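Local coordinates for protein DOA1 (Saccharomyces cerevisiae, PDB 3ODT) that probably binds ubiquitin through its WD40 beta-propeller domain and takes part in controlling the turnover of F-box proteins, at residues Leu264-Ile267 and Ser268-Ser271. Residues are numbered along the deposited sequence; the frame is centred on the assembly and turned at random.
Sequences LPAI and SIWS
In this seven-bladed WD40 propeller, the loop from L264 to S268 links the outer strand 258-263 of one blade to the inner strand 269-274 of the next, and L264 and A266 close over I269, the first residue of that inner strand. The methyl CD1 of I269 does the touching: it lies 4.0 Å from L264 CB and 4.0 Å from A266 CB. Its reach comes from two torsions, chi1 -42°, which sets CG1 opposite the carbonyl carbon, and chi2 -55°, which folds CD1 back toward the loop. The leucine and isoleucine side chains run nearly perpendicular to each other, and L264 CD1 also meets I269 CD1, at 4.0 Å. Branched aliphatic chains suit this buried spot, where V282 of the neighbouring strand touches both L264 and I269; the short A266 side chain fits against S284 and S285.

P265, the centre of an inverse gamma turn, bends the chain between these two apolar contacts. The first bond of its side chain points away from 268-271, while a weak hydrogen bond from A266 N to L264 O, 2.9 Å, closes the turn. L264 O also accepts a bond from R246, tying the turn to the preceding blade.

At the other end of the loop I267 is exposed, and its CG1 packs alongside S268, 3.8 Å from OG. The small S268 is buried and polar: its hydroxyl hydrogen-bonds to E244, and its backbone N hydrogen-bonds to the hydroxyl OG of S285, which belongs to the calcium site. W270 and S271 both face G283 across the sheet, a classic beta bulge. The indole NE1 bonds to D20, another calcium ligand, and S268 CB sits over one face of the ring, 3.4 Å above its plane and displaced toward the rim.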
# COMPACT_ATOMS: atom_id res chain seq x y z
N LEU A 264 4.83 17.99 -2.11
CA LEU A 264 6.24 17.62 -2.04
C LEU A 264 6.97 17.83 -3.36
O LEU A 264 6.34 17.77 -4.41
CB LEU A 264 6.34 16.14 -1.68
CG LEU A 264 5.76 15.78 -0.29
CD1 LEU A 264 5.81 14.30 -0.08
CD2 LEU A 264 6.53 16.45 0.82
N PRO A 265 8.30 18.07 -3.30
CA PRO A 265 9.09 18.34 -4.50
C PRO A 265 9.52 17.03 -5.19
O PRO A 265 10.71 16.76 -5.37
CB PRO A 265 10.31 19.12 -3.96
CG PRO A 265 10.50 18.55 -2.57
CD PRO A 265 9.10 18.24 -2.06
N ALA A 266 8.52 16.25 -5.57
CA ALA A 266 8.73 14.99 -6.26
C ALA A 266 7.65 14.84 -7.30
O ALA A 266 6.50 15.16 -7.05
CB ALA A 266 8.64 13.85 -5.26
N ILE A 267 7.99 14.35 -8.49
CA ILE A 267 7.01 14.31 -9.56
C ILE A 267 5.86 13.33 -9.27
O ILE A 267 4.76 13.53 -9.78
CB ILE A 267 7.62 14.01 -10.95
CG1 ILE A 267 8.29 12.63 -10.99
CG2 ILE A 267 8.55 15.17 -11.40
CD1 ILE A 267 8.85 12.28 -12.35
N SER A 268 6.13 12.29 -8.47
CA SER A 268 5.12 11.28 -8.12
C SER A 268 5.24 10.87 -6.67
O SER A 268 6.36 10.60 -6.19
CB SER A 268 5.34 10.01 -8.95
OG SER A 268 5.35 10.28 -10.34
N ILE A 269 4.12 10.77 -5.97
CA ILE A 269 4.12 10.22 -4.62
C ILE A 269 3.48 8.82 -4.69
O ILE A 269 2.31 8.71 -5.00
CB ILE A 269 3.32 11.09 -3.63
CG1 ILE A 269 3.58 12.58 -3.86
CG2 ILE A 269 3.66 10.65 -2.17
CD1 ILE A 269 5.04 12.97 -3.82
N TRP A 270 4.29 7.77 -4.50
CA TRP A 270 3.87 6.41 -4.79
C TRP A 270 3.10 5.71 -3.69
O TRP A 270 2.27 4.84 -3.97
CB TRP A 270 5.07 5.55 -5.17
CG TRP A 270 5.74 6.00 -6.40
CD1 TRP A 270 6.99 6.52 -6.52
CD2 TRP A 270 5.17 5.99 -7.71
NE1 TRP A 270 7.24 6.83 -7.83
CE2 TRP A 270 6.14 6.52 -8.58
CE3 TRP A 270 3.93 5.61 -8.22
CZ2 TRP A 270 5.92 6.67 -9.94
CZ3 TRP A 270 3.71 5.73 -9.59
CH2 TRP A 270 4.69 6.29 -10.43
N SER A 271 3.45 6.00 -2.45
CA SER A 271 2.95 5.19 -1.35
C SER A 271 2.89 5.95 -0.04
O SER A 271 3.73 6.83 0.25
CB SER A 271 3.89 3.98 -1.19
OG SER A 271 3.43 3.11 -0.15